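Long-range contacts in hypothetical protein DUF871 (Enterococcus faecalis, PDB 2P0O), which is of unproven function but probably acts as a 6-phospho-N-acetylmuramidase, with a TIM barrel followed by a smaller cyclophilin-like part: residues Q201-A206 with I339-T344; L245-S250 with L357-T362; S252-R257 with E293-E298; R270-S275 with E318-L323; V302-I307 with V332-R337. One frame throughout, in Å; residues are numbered along the deposited sequence.

Interaction 1. Residues Q201-A206 with I339-T344. Unlike the reference sequence in segment 339-344: D340 (reference Glu).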
# COMPACT_ATOMS: atom_id res chain seq x y z
N GLN A 201 -4.28 10.38 0.93
CA GLN A 201 -5.09 9.35 1.61
C GLN A 201 -4.22 8.39 2.47
O GLN A 201 -3.00 8.36 2.33
CB GLN A 201 -5.95 8.53 0.62
CG GLN A 201 -7.01 9.33 -0.19
CD GLN A 201 -7.88 10.25 0.67
OE1 GLN A 201 -8.53 9.82 1.62
NE2 GLN A 201 -7.89 11.53 0.33
N ASN A 202 -4.87 7.64 3.36
CA ASN A 202 -4.22 6.64 4.21
C ASN A 202 -3.52 5.63 3.30
O ASN A 202 -4.19 4.95 2.54
CB ASN A 202 -5.27 5.91 5.08
CG ASN A 202 -4.65 4.91 6.05
OD1 ASN A 202 -3.58 4.35 5.79
ND2 ASN A 202 -5.30 4.71 7.18
N PRO A 203 -2.18 5.59 3.33
CA PRO A 203 -1.43 4.64 2.50
C PRO A 203 -1.77 3.18 2.76
O PRO A 203 -1.76 2.37 1.82
CB PRO A 203 0.04 4.93 2.87
CG PRO A 203 0.03 6.31 3.47
CD PRO A 203 -1.31 6.49 4.11
N PHE A 204 -2.07 2.82 4.01
CA PHE A 204 -2.44 1.44 4.32
C PHE A 204 -3.71 1.04 3.58
O PHE A 204 -3.76 -0.02 2.98
CB PHE A 204 -2.59 1.22 5.85
CG PHE A 204 -3.30 -0.06 6.23
CD1 PHE A 204 -2.65 -1.29 6.16
CD2 PHE A 204 -4.62 -0.03 6.67
CE1 PHE A 204 -3.29 -2.48 6.51
CE2 PHE A 204 -5.29 -1.21 7.02
CZ PHE A 204 -4.62 -2.44 6.93
N ALA A 205 -4.74 1.89 3.65
CA ALA A 205 -5.99 1.59 2.97
C ALA A 205 -5.77 1.54 1.45
O ALA A 205 -6.38 0.74 0.77
CB ALA A 205 -7.07 2.64 3.31
N ALA A 206 -4.91 2.42 0.94
CA ALA A 206 -4.63 2.50 -0.48
C ALA A 206 -3.95 1.21 -0.96
O ALA A 206 -4.39 0.60 -1.94
CB ALA A 206 -3.76 3.73 -0.78
N ILE A 339 -12.39 7.79 12.86
CA ILE A 339 -11.53 8.94 12.54
C ILE A 339 -11.49 9.17 11.03
O ILE A 339 -11.42 8.22 10.25
CB ILE A 339 -10.10 8.67 13.17
CG1 ILE A 339 -10.14 8.89 14.69
CG2 ILE A 339 -8.96 9.45 12.54
CD1 ILE A 339 -11.00 10.03 15.14
N ASP A 340 -11.57 10.43 10.63
CA ASP A 340 -11.64 10.78 9.20
C ASP A 340 -10.62 9.98 8.39
O ASP A 340 -10.94 9.37 7.38
CB ASP A 340 -11.43 12.28 8.99
CG ASP A 340 -11.85 12.75 7.62
OD1 ASP A 340 -12.02 11.90 6.73
OD2 ASP A 340 -12.01 13.99 7.42
N LYS A 341 -9.38 10.00 8.87
CA LYS A 341 -8.25 9.36 8.21
C LYS A 341 -8.41 7.84 8.04
O LYS A 341 -7.84 7.25 7.13
CB LYS A 341 -6.93 9.74 8.94
CG LYS A 341 -5.74 8.75 8.77
CD LYS A 341 -4.81 9.08 7.58
CE LYS A 341 -3.39 8.51 7.78
NZ LYS A 341 -2.35 9.01 6.75
N ASP A 342 -9.20 7.19 8.89
CA ASP A 342 -9.35 5.75 8.77
C ASP A 342 -10.57 5.33 7.96
O ASP A 342 -10.75 4.15 7.65
CB ASP A 342 -9.32 5.05 10.14
CG ASP A 342 -7.93 5.07 10.76
OD1 ASP A 342 -6.95 5.30 10.02
OD2 ASP A 342 -7.81 4.88 11.99
N GLN A 343 -11.37 6.30 7.56
CA GLN A 343 -12.60 5.94 6.87
C GLN A 343 -12.43 5.27 5.50
O GLN A 343 -13.33 4.62 5.04
CB GLN A 343 -13.52 7.17 6.78
CG GLN A 343 -14.20 7.44 8.13
CD GLN A 343 -15.11 8.65 8.10
OE1 GLN A 343 -15.68 8.95 7.07
NE2 GLN A 343 -15.24 9.34 9.22
N THR A 344 -11.29 5.45 4.83
CA THR A 344 -11.07 4.70 3.59
C THR A 344 -10.77 3.20 3.83
O THR A 344 -10.66 2.43 2.89
CB THR A 344 -9.97 5.29 2.73
OG1 THR A 344 -8.77 5.41 3.52
CG2 THR A 344 -10.39 6.67 2.15
O HOH W 1 -7.46 8.17 4.10
O HOH W 2 -6.75 5.54 1.55
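The oxygen of water 1 is gripped by four partners, two from each segment. From 201-206 it accepts a bond from N202 N at 2.7 Å and donates one to Q201 OE1. From 339-344 it donates to K341 O at 3.2 Å and also bonds T344 OG1. Water 2 makes a second, shorter bridge. It lies 2.8 Å from T344 OG1 and donates to N202 O. The T344 hydroxyl therefore serves both backbone polar atoms of N202 through water. Its chi1 of 54° puts OG1 in the crowded place between N and C. There OG1 also lies 3.3 Å from A205 CB. N202 has CG anti to its own N, chi1 -177°, which carries OD1 back over the helix start. As N-cap, OD1 takes F204 N at 2.8 Å and A205 N, both weak bonds. N202 ND2 turns the other way and bonds OE1 of Q233, in helix 228-240, whose NE2 bonds D342 OD1, so one amide joins both segments. K341 bends at chi2 and crosses N202 at about a right angle, with CD 4.1 Å from N202 CB. Its NZ ends 3.8 Å from P203 CD. K341 NZ forms a salt bridge with D181, and D342 OD2 forms one with R229. The contact joins the start of helix 203-212, on the TIM-barrel side, to the loop after strand 332-337. Its chemistry is mainly polar: water carries the bonding between the two backbones, and the charges of K341 and D342 find opposite partners on the barrel side.

Interaction 2. Residues L245-S250 with L357-T362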
# COMPACT_ATOMS: atom_id res chain seq x y z
N LEU A 245 -8.55 0.43 13.32
CA LEU A 245 -9.08 1.78 13.08
C LEU A 245 -9.28 2.51 14.39
O LEU A 245 -9.54 1.89 15.41
CB LEU A 245 -10.42 1.74 12.31
CG LEU A 245 -10.62 0.92 11.04
CD1 LEU A 245 -10.92 -0.54 11.42
CD2 LEU A 245 -11.77 1.46 10.15
N GLU A 246 -9.17 3.84 14.35
CA GLU A 246 -9.39 4.71 15.51
C GLU A 246 -10.77 5.37 15.51
O GLU A 246 -11.35 5.61 14.45
CB GLU A 246 -8.31 5.79 15.60
CG GLU A 246 -7.05 5.34 16.31
CD GLU A 246 -5.93 6.39 16.31
OE1 GLU A 246 -6.12 7.54 15.84
OE2 GLU A 246 -4.83 6.05 16.83
N VAL A 247 -11.29 5.65 16.70
CA VAL A 247 -12.57 6.31 16.84
C VAL A 247 -12.38 7.55 17.65
O VAL A 247 -11.42 7.64 18.44
CB VAL A 247 -13.66 5.39 17.52
CG1 VAL A 247 -13.99 4.21 16.65
CG2 VAL A 247 -13.26 4.94 18.99
N ALA A 248 -13.28 8.53 17.47
CA ALA A 248 -13.23 9.78 18.25
C ALA A 248 -13.50 9.50 19.72
O ALA A 248 -14.22 8.56 20.03
CB ALA A 248 -14.27 10.80 17.71
N PRO A 249 -12.96 10.35 20.64
CA PRO A 249 -13.35 10.25 22.05
C PRO A 249 -14.86 10.35 22.23
O PRO A 249 -15.51 11.05 21.47
CB PRO A 249 -12.67 11.49 22.68
CG PRO A 249 -11.47 11.74 21.79
CD PRO A 249 -12.01 11.46 20.40
N SER A 250 -15.42 9.64 23.20
CA SER A 250 -16.83 9.73 23.52
C SER A 250 -17.08 9.54 24.99
O SER A 250 -16.31 8.88 25.68
CB SER A 250 -17.63 8.69 22.75
OG SER A 250 -18.96 8.61 23.24
N LEU A 357 -11.41 -1.67 16.88
CA LEU A 357 -11.62 -0.24 17.10
C LEU A 357 -10.83 0.13 18.33
O LEU A 357 -10.94 -0.54 19.37
CB LEU A 357 -13.12 0.05 17.32
CG LEU A 357 -14.03 -0.39 16.17
CD1 LEU A 357 -15.49 0.07 16.41
CD2 LEU A 357 -13.48 0.12 14.78
N VAL A 358 -10.01 1.17 18.20
CA VAL A 358 -9.22 1.65 19.32
C VAL A 358 -9.41 3.17 19.42
O VAL A 358 -9.80 3.85 18.45
CB VAL A 358 -7.70 1.27 19.24
CG1 VAL A 358 -7.49 -0.24 19.30
CG2 VAL A 358 -7.03 1.88 17.98
N THR A 359 -9.14 3.70 20.60
CA THR A 359 -9.42 5.11 20.78
C THR A 359 -8.32 5.98 20.13
O THR A 359 -7.17 5.54 19.95
CB THR A 359 -9.72 5.44 22.26
OG1 THR A 359 -10.73 6.47 22.31
CG2 THR A 359 -8.46 5.89 22.98
N GLU A 360 -8.71 7.18 19.72
CA GLU A 360 -7.85 8.04 18.91
C GLU A 360 -6.47 8.26 19.56
O GLU A 360 -6.38 8.52 20.75
CB GLU A 360 -8.55 9.38 18.60
CG GLU A 360 -7.74 10.28 17.64
CD GLU A 360 -8.38 11.65 17.33
OE1 GLU A 360 -9.27 12.12 18.10
OE2 GLU A 360 -7.97 12.25 16.30
N GLY A 361 -5.43 8.09 18.74
CA GLY A 361 -4.05 8.34 19.13
C GLY A 361 -3.31 7.13 19.67
O GLY A 361 -2.12 7.25 20.01
N THR A 362 -3.97 5.96 19.73
CA THR A 362 -3.39 4.79 20.42
C THR A 362 -2.94 3.65 19.47
O THR A 362 -2.44 2.61 19.91
CB THR A 362 -4.31 4.22 21.53
OG1 THR A 362 -5.50 3.69 20.96
CG2 THR A 362 -4.68 5.32 22.53
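This is parallel strand pairing in the three-stranded mixed sheet of the C-terminal part, extended by a turn that closes over one glutamate. Strands 242-247 and 354-359 pair in register, L245 with L357, E246 with V358 and V247 with T359. V358 uses both of its backbone polar atoms. V358 N gives a bond to L245 O at 2.9 Å, and V358 O accepts from V247 N, also at 2.9 Å. Both donors lie nearly along the C=O axis. A weak bond from E360 N to V247 O prolongs the pairing past the strand ends. L245, V247, L357 and T359 share one face of the sheet, where L245 CB meets L357 CD2 at 4.3 Å. E246 and V358 lie on the other face. There V358 CG2 packs alongside E246 CG at 3.8 Å. Beyond CG the E246 chain is extended, chi2 176°, and its carboxylate reaches the type II turn T359-T362. E246 OE2 stands 2.9 Å from G361 N and 3.0 Å from T362 N. The turn is closed from inside as well. T359 O accepts from T362 N and from T362 OG1, the hydroxyl lying at 2.7 Å on a lone pair. Outside the segments, E246 OE2 accepts from I363 N at the start of helix 363-370, and OE1 forms a salt bridge with R229 of helix 228-240. The charge of E246 is thus buried but surrounded by N-H groups, a helix start and an arginine. Such a setting would probably keep it ionised, even with the E360 carboxylate nearby.

Interaction 3. Residues S252-R257 with E293-E298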
# COMPACT_ATOMS: atom_id res chain seq x y z
N SER A 252 -19.89 8.26 25.93
CA SER A 252 -20.89 7.21 25.95
C SER A 252 -20.62 6.13 27.02
O SER A 252 -19.47 5.71 27.22
CB SER A 252 -20.96 6.57 24.57
OG SER A 252 -21.86 5.51 24.60
N ARG A 253 -21.69 5.68 27.68
CA ARG A 253 -21.64 4.49 28.54
C ARG A 253 -21.35 3.21 27.74
O ARG A 253 -21.00 2.19 28.32
CB ARG A 253 -22.96 4.33 29.30
CG ARG A 253 -23.25 2.89 29.82
CD ARG A 253 -24.55 2.73 30.66
NE ARG A 253 -24.64 3.78 31.68
CZ ARG A 253 -25.33 4.90 31.52
NH1 ARG A 253 -25.34 5.82 32.49
NH2 ARG A 253 -26.01 5.11 30.38
N TYR A 254 -21.50 3.26 26.43
CA TYR A 254 -21.35 2.07 25.61
C TYR A 254 -20.05 2.04 24.84
O TYR A 254 -19.86 1.16 23.98
CB TYR A 254 -22.57 1.88 24.70
CG TYR A 254 -23.81 1.89 25.54
CD1 TYR A 254 -24.03 0.89 26.49
CD2 TYR A 254 -24.72 2.95 25.46
CE1 TYR A 254 -25.17 0.91 27.31
CE2 TYR A 254 -25.86 2.97 26.28
CZ TYR A 254 -26.07 1.95 27.20
OH TYR A 254 -27.18 1.96 28.00
N LEU A 255 -19.16 2.97 25.14
CA LEU A 255 -17.89 3.05 24.43
C LEU A 255 -17.07 1.76 24.58
O LEU A 255 -16.54 1.25 23.58
CB LEU A 255 -17.07 4.28 24.84
CG LEU A 255 -15.74 4.52 24.10
CD1 LEU A 255 -15.88 4.68 22.60
CD2 LEU A 255 -14.95 5.71 24.69
N LYS A 256 -16.98 1.23 25.80
CA LYS A 256 -16.18 0.04 26.09
C LYS A 256 -16.72 -1.21 25.43
O LYS A 256 -15.95 -2.13 25.12
CB LYS A 256 -16.06 -0.19 27.60
CG LYS A 256 -15.47 1.01 28.29
CD LYS A 256 -14.52 0.67 29.45
CE LYS A 256 -13.51 1.81 29.61
NZ LYS A 256 -13.07 2.30 28.23
N ARG A 257 -18.03 -1.27 25.22
CA ARG A 257 -18.64 -2.37 24.51
C ARG A 257 -18.18 -2.36 23.08
O ARG A 257 -18.07 -3.42 22.47
CB ARG A 257 -20.16 -2.25 24.49
CG ARG A 257 -20.84 -3.06 25.53
CD ARG A 257 -22.30 -3.21 25.19
NE ARG A 257 -23.01 -3.75 26.34
CZ ARG A 257 -23.98 -4.66 26.27
NH1 ARG A 257 -24.55 -5.09 27.41
NH2 ARG A 257 -24.40 -5.13 25.09
N GLU A 293 -29.90 0.97 27.28
CA GLU A 293 -30.87 2.04 27.40
C GLU A 293 -30.71 3.03 26.26
O GLU A 293 -29.64 3.16 25.68
CB GLU A 293 -30.67 2.77 28.72
CG GLU A 293 -30.39 1.83 29.90
CD GLU A 293 -31.65 1.36 30.62
OE1 GLU A 293 -32.60 0.87 29.96
OE2 GLU A 293 -31.70 1.48 31.87
N SER A 294 -31.80 3.71 25.93
CA SER A 294 -31.75 4.86 25.04
C SER A 294 -30.74 5.92 25.54
O SER A 294 -30.81 6.35 26.69
CB SER A 294 -33.14 5.49 24.97
OG SER A 294 -33.20 6.46 23.95
N GLU A 295 -29.81 6.35 24.68
CA GLU A 295 -28.82 7.36 25.12
C GLU A 295 -28.88 8.59 24.18
O GLU A 295 -29.80 9.40 24.31
CB GLU A 295 -27.43 6.75 25.25
CG GLU A 295 -26.43 7.59 25.98
CD GLU A 295 -25.04 6.98 26.03
OE1 GLU A 295 -24.47 6.66 24.96
OE2 GLU A 295 -24.49 6.82 27.16
N GLN A 296 -27.92 8.72 23.26
CA GLN A 296 -28.04 9.66 22.15
C GLN A 296 -28.38 8.88 20.89
O GLN A 296 -27.75 7.85 20.60
CB GLN A 296 -26.71 10.38 21.92
CG GLN A 296 -26.50 11.53 22.86
CD GLN A 296 -25.12 12.16 22.75
OE1 GLN A 296 -24.47 12.09 21.71
NE2 GLN A 296 -24.66 12.77 23.84
N THR A 297 -29.35 9.36 20.13
CA THR A 297 -29.75 8.73 18.89
C THR A 297 -29.74 9.79 17.79
O THR A 297 -30.79 10.24 17.35
CB THR A 297 -31.15 8.07 19.00
OG1 THR A 297 -32.13 9.08 19.24
CG2 THR A 297 -31.18 7.09 20.16
N GLU A 298 -28.54 10.20 17.36
CA GLU A 298 -28.39 11.26 16.37
C GLU A 298 -28.21 10.71 14.95
O GLU A 298 -28.15 9.50 14.75
CB GLU A 298 -27.20 12.14 16.76
CG GLU A 298 -27.33 12.67 18.15
CD GLU A 298 -28.37 13.78 18.24
OE1 GLU A 298 -27.98 14.94 18.00
OE2 GLU A 298 -29.56 13.50 18.54
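Y254 runs alongside the side chain of E295, pointing the opposite way, with CD2 3.8 Å from E295 OE1. Ring and carboxylate planes are 51° apart. On one face of the ring lies R253 CG, 3.7 Å above the plane and offset toward the rim. At the far end, Y254 OH accepts from E293 N at 3.0 Å. The main grip is the E295 carboxylate. Its chain is extended, with CG anti to the backbone N at chi1 -166°, and it reaches straight to the turn S252-L255. E295 OE1 takes the hydroxyl of S252 OG at 2.9 Å. E295 OE2 takes R253 N at 3.1 Å, in a nearly straight bond of 167°. Each oxygen uses its syn lone pair. S252 OG is also an acceptor, from Y254 N at 2.9 Å, so it passes the link on from backbone to glutamate. R253 NH2 adds charge alone. It forms a long salt bridge to E295 OE2 at 4.0 Å, well out of the guanidinium plane. E293 O and E295 N both bond the side chain of N333, which holds this loop beside strand 332-337. The S252 geometry is an ST turn. It lies in a type I beta turn that leads into helix 255-258, with Y254 at the N-cap position, and a surface loop of the C-terminal part closes over it.

Interaction 4. Residues R270-S275 with E318-L323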
# COMPACT_ATOMS: atom_id res chain seq x y z
N ARG A 270 -25.31 -3.79 2.75
CA ARG A 270 -24.94 -2.69 1.89
C ARG A 270 -24.53 -1.49 2.75
O ARG A 270 -23.50 -0.88 2.51
CB ARG A 270 -26.14 -2.30 1.00
CG ARG A 270 -25.82 -1.30 -0.10
CD ARG A 270 -27.08 -0.87 -0.81
NE ARG A 270 -27.99 -0.23 0.15
CZ ARG A 270 -29.18 0.25 -0.19
NH1 ARG A 270 -29.93 0.82 0.74
NH2 ARG A 270 -29.62 0.18 -1.44
N ASP A 271 -25.34 -1.18 3.76
CA ASP A 271 -25.31 0.13 4.41
C ASP A 271 -24.36 0.24 5.61
O ASP A 271 -23.99 1.36 6.00
CB ASP A 271 -26.71 0.48 4.93
CG ASP A 271 -27.69 0.75 3.84
OD1 ASP A 271 -27.26 1.11 2.73
OD2 ASP A 271 -28.91 0.62 4.12
N VAL A 272 -24.06 -0.91 6.22
CA VAL A 272 -23.42 -0.97 7.54
C VAL A 272 -22.49 -2.16 7.61
O VAL A 272 -22.66 -3.17 6.91
CB VAL A 272 -24.46 -1.11 8.71
CG1 VAL A 272 -25.35 0.15 8.88
CG2 VAL A 272 -25.34 -2.35 8.54
N LEU A 273 -21.49 -2.04 8.47
CA LEU A 273 -20.76 -3.19 8.96
C LEU A 273 -21.55 -3.70 10.17
O LEU A 273 -22.02 -2.90 10.98
CB LEU A 273 -19.34 -2.78 9.41
CG LEU A 273 -18.34 -2.42 8.32
CD1 LEU A 273 -16.96 -2.08 8.92
CD2 LEU A 273 -18.20 -3.54 7.21
N ARG A 274 -21.71 -5.01 10.29
CA ARG A 274 -22.48 -5.57 11.42
C ARG A 274 -21.63 -6.49 12.26
O ARG A 274 -21.12 -7.51 11.76
CB ARG A 274 -23.73 -6.34 10.97
CG ARG A 274 -24.69 -5.61 10.06
CD ARG A 274 -25.82 -6.56 9.62
NE ARG A 274 -26.70 -6.93 10.75
CZ ARG A 274 -27.61 -7.90 10.71
NH1 ARG A 274 -28.38 -8.13 11.78
NH2 ARG A 274 -27.81 -8.59 9.60
N SER A 275 -21.50 -6.17 13.54
CA SER A 275 -20.69 -6.97 14.45
C SER A 275 -21.50 -8.18 14.85
O SER A 275 -22.51 -8.08 15.55
CB SER A 275 -20.25 -6.19 15.67
OG SER A 275 -19.60 -7.07 16.59
N GLU A 318 -26.98 -5.03 18.97
CA GLU A 318 -26.25 -5.11 17.70
C GLU A 318 -25.38 -3.88 17.52
O GLU A 318 -25.83 -2.74 17.73
CB GLU A 318 -27.18 -5.20 16.48
CG GLU A 318 -26.36 -5.47 15.20
CD GLU A 318 -27.19 -5.88 14.02
OE1 GLU A 318 -27.95 -6.86 14.15
OE2 GLU A 318 -27.08 -5.23 12.97
N ILE A 319 -24.13 -4.13 17.15
CA ILE A 319 -23.16 -3.06 16.92
C ILE A 319 -22.97 -2.92 15.42
O ILE A 319 -22.77 -3.92 14.71
CB ILE A 319 -21.81 -3.33 17.68
CG1 ILE A 319 -22.04 -3.33 19.20
CG2 ILE A 319 -20.72 -2.30 17.33
CD1 ILE A 319 -20.97 -4.07 20.02
N GLN A 320 -23.05 -1.69 14.95
CA GLN A 320 -22.83 -1.40 13.55
C GLN A 320 -21.87 -0.22 13.37
O GLN A 320 -21.71 0.65 14.26
CB GLN A 320 -24.14 -1.05 12.89
CG GLN A 320 -25.23 -2.12 13.01
CD GLN A 320 -26.44 -1.78 12.20
OE1 GLN A 320 -26.63 -0.62 11.82
NE2 GLN A 320 -27.27 -2.77 11.93
N VAL A 321 -21.21 -0.21 12.22
CA VAL A 321 -20.53 0.97 11.73
C VAL A 321 -21.17 1.27 10.38
O VAL A 321 -21.25 0.37 9.51
CB VAL A 321 -19.01 0.69 11.56
CG1 VAL A 321 -18.25 1.96 11.14
CG2 VAL A 321 -18.40 0.08 12.85
N THR A 322 -21.59 2.52 10.19
CA THR A 322 -22.19 2.94 8.93
C THR A 322 -21.22 3.09 7.78
O THR A 322 -20.12 3.66 7.94
CB THR A 322 -23.12 4.18 9.07
OG1 THR A 322 -22.38 5.35 9.47
CG2 THR A 322 -24.25 3.90 10.09
N LEU A 323 -21.61 2.55 6.61
CA LEU A 323 -20.79 2.61 5.42
C LEU A 323 -21.23 3.77 4.53
O LEU A 323 -20.51 4.17 3.63
CB LEU A 323 -20.86 1.29 4.65
CG LEU A 323 -20.18 0.10 5.38
CD1 LEU A 323 -20.34 -1.20 4.58
CD2 LEU A 323 -18.69 0.39 5.66
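R274 has CG anti to its carbonyl carbon and bends at chi3, 68°, which turns its guanidinium toward E318. E318 meets it with CG anti to the backbone N, chi1 -172°, and an extended chain. The result is a side-on, two-nitrogen salt bridge. R274 NH1 bonds E318 OE1 at 2.7 Å, and R274 NE bonds E318 OE2 at 2.8 Å. Both oxygens lie near the guanidinium plane. The two planes are 36° apart, however, so each nitrogen comes from above the carboxylate plane. Q320 NE2 bonds the same E318 OE2 at 2.7 Å, giving that oxygen two donors and fixing the carboxylate between two side chains. The amide of Q320 also packs against V272, with OE1 3.3 Å from V272 CG1. V272, R274, Q320 and T322 share one face of the pairing. The other face carries L273, V321, I319 and S275; it is mainly apolar, with L273 beside V321. L323, just past the strand, turns back so that its CD2 meets L273 CG at 3.9 Å, the two chains crossing at about a right angle. The backbones run antiparallel. L273 and V321 bond each other twice, the shorter bond being L273 N to V321 O at 2.6 Å. L323 N closes the end on D271 O at 2.7 Å. Strand 272-275 is an outermost strand of its four-stranded antiparallel sheet. Strand 319-322 lies between it and strand 304-308. L273 and V321 pack on F355 of strand 354-359, in the neighbouring sheet, and S275 OG bonds H262 of strand 260-263.

Interaction 5. Residues V302-I307 with V332-R337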
# COMPACT_ATOMS: atom_id res chain seq x y z
N VAL A 302 -21.41 8.59 7.53
CA VAL A 302 -20.46 7.52 7.26
C VAL A 302 -19.40 7.42 8.37
O VAL A 302 -18.77 8.40 8.74
CB VAL A 302 -19.83 7.60 5.81
CG1 VAL A 302 -19.17 8.95 5.54
CG2 VAL A 302 -18.84 6.45 5.59
N GLY A 303 -19.25 6.23 8.93
CA GLY A 303 -18.22 5.97 9.95
C GLY A 303 -18.78 5.92 11.35
O GLY A 303 -18.07 5.56 12.26
N THR A 304 -20.05 6.27 11.50
CA THR A 304 -20.71 6.28 12.80
C THR A 304 -20.80 4.88 13.40
O THR A 304 -21.28 3.93 12.75
CB THR A 304 -22.10 7.02 12.76
OG1 THR A 304 -21.90 8.41 12.41
CG2 THR A 304 -22.78 7.00 14.14
N VAL A 305 -20.31 4.75 14.63
CA VAL A 305 -20.42 3.52 15.41
C VAL A 305 -21.63 3.57 16.32
O VAL A 305 -21.78 4.50 17.15
CB VAL A 305 -19.16 3.28 16.27
CG1 VAL A 305 -19.19 1.90 16.93
CG2 VAL A 305 -17.90 3.46 15.42
N THR A 306 -22.49 2.56 16.19
CA THR A 306 -23.80 2.55 16.84
C THR A 306 -24.04 1.25 17.59
O THR A 306 -23.44 0.20 17.28
CB THR A 306 -24.97 2.72 15.79
OG1 THR A 306 -25.09 1.53 15.02
CG2 THR A 306 -24.69 3.84 14.83
N ILE A 307 -24.94 1.32 18.57
CA ILE A 307 -25.43 0.13 19.23
C ILE A 307 -26.95 0.21 19.32
O ILE A 307 -27.51 1.26 19.70
CB ILE A 307 -24.74 -0.10 20.65
CG1 ILE A 307 -25.10 -1.46 21.23
CG2 ILE A 307 -25.08 1.02 21.66
CD1 ILE A 307 -24.20 -1.89 22.37
N VAL A 332 -31.52 3.42 17.86
CA VAL A 332 -30.09 3.16 17.59
C VAL A 332 -29.26 4.24 18.30
O VAL A 332 -29.32 5.41 17.88
CB VAL A 332 -29.79 3.20 16.05
CG1 VAL A 332 -28.28 3.06 15.75
CG2 VAL A 332 -30.60 2.14 15.28
N ASN A 333 -28.52 3.87 19.36
CA ASN A 333 -27.61 4.82 20.02
C ASN A 333 -26.38 5.10 19.17
O ASN A 333 -25.77 4.17 18.59
CB ASN A 333 -27.15 4.29 21.38
CG ASN A 333 -28.27 4.24 22.40
OD1 ASN A 333 -29.34 4.83 22.22
ND2 ASN A 333 -28.02 3.54 23.49
N THR A 334 -26.00 6.37 19.09
CA THR A 334 -24.79 6.73 18.37
C THR A 334 -23.70 6.90 19.41
O THR A 334 -23.87 7.68 20.35
CB THR A 334 -24.98 8.04 17.57
OG1 THR A 334 -25.68 8.98 18.41
CG2 THR A 334 -25.84 7.78 16.34
N ILE A 335 -22.60 6.17 19.24
CA ILE A 335 -21.58 6.07 20.30
C ILE A 335 -20.37 6.92 19.96
O ILE A 335 -19.93 7.73 20.76
CB ILE A 335 -21.05 4.61 20.50
CG1 ILE A 335 -22.20 3.59 20.58
CG2 ILE A 335 -20.09 4.53 21.71
CD1 ILE A 335 -23.20 3.94 21.65
N THR A 336 -19.81 6.70 18.79
CA THR A 336 -18.66 7.48 18.37
C THR A 336 -18.60 7.37 16.85
O THR A 336 -19.54 6.85 16.24
CB THR A 336 -17.35 7.02 19.10
OG1 THR A 336 -16.24 7.74 18.59
CG2 THR A 336 -17.07 5.53 18.89
N ARG A 337 -17.49 7.82 16.26
CA ARG A 337 -17.30 7.82 14.83
C ARG A 337 -15.86 7.45 14.47
O ARG A 337 -14.94 7.92 15.12
CB ARG A 337 -17.60 9.22 14.29
CG ARG A 337 -17.85 9.21 12.77
CD ARG A 337 -18.39 10.53 12.26
NE ARG A 337 -18.50 10.44 10.80
CZ ARG A 337 -18.61 11.47 9.97
NH1 ARG A 337 -18.69 12.73 10.43
NH2 ARG A 337 -18.67 11.23 8.67
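V302 O is a doubly held acceptor. R337 grips it side-on, NH2 at 2.8 Å and NE at 2.9 Å from V302 O. The R337 chain is extended from CG to NE, and V302 O lies in the guanidinium plane. NH2 meets a lone pair of the carbonyl, while NE comes from above the carbonyl plane. V305 O also has two donors. It takes I335 N at 2.8 Å, nearly along the C=O axis, and T336 N more weakly at 3.4 Å. I335 and T336 thus both face V305, a classic beta bulge that shifts the register by one. V305 N, facing the same strand, gives its hydrogen to T336 O at 2.8 Å. Past the bulge, I307 and N333 bond each other in both directions, N333 N reaching I307 O at 2.8 Å. Several side-chain polar atoms are satisfied by residues outside the two segments. E293 serves the amide of N333, T336 OG1 bonds A248 O, and T304 OG1 bonds P301 O. Packing fills in between. T306 CB and V332 CG1 are squeezed to 3.3 Å on the face of T304 and T334. I335, swung in by the bulge, puts CD1 3.5 Å from I307 CG2, also tight. G303, with its phi of 103°, leads into the pairing. Strand 332-337 is an outermost strand of the antiparallel sheet, and strand 304-308 lies between it and strand 319-322. Helix 255-258 packs on V305 through I258 and on T336 through L255.

Interactions 2 to 5 lie in the C-terminal part, while interaction 1 ties that part to the TIM barrel. Interactions 4 and 5, centres 9 Å apart, build one antiparallel sheet, in which strands 319-322 and 304-308 are neighbours. Interaction 3, also 9 Å from interaction 5, holds a loop beside strand 332-337. Interaction 2 belongs to the three-stranded sheet and meets interaction 5 through S250 with I335 and A248 with T336. It also touches interaction 1 where E246 bonds I339 and D342. Along the chain, interactions 3, 4 and 5 are nested within the loops closed by interactions 1 and 2, which cross each other. The smaller domain is thus connected, contact by contact, back to the barrel.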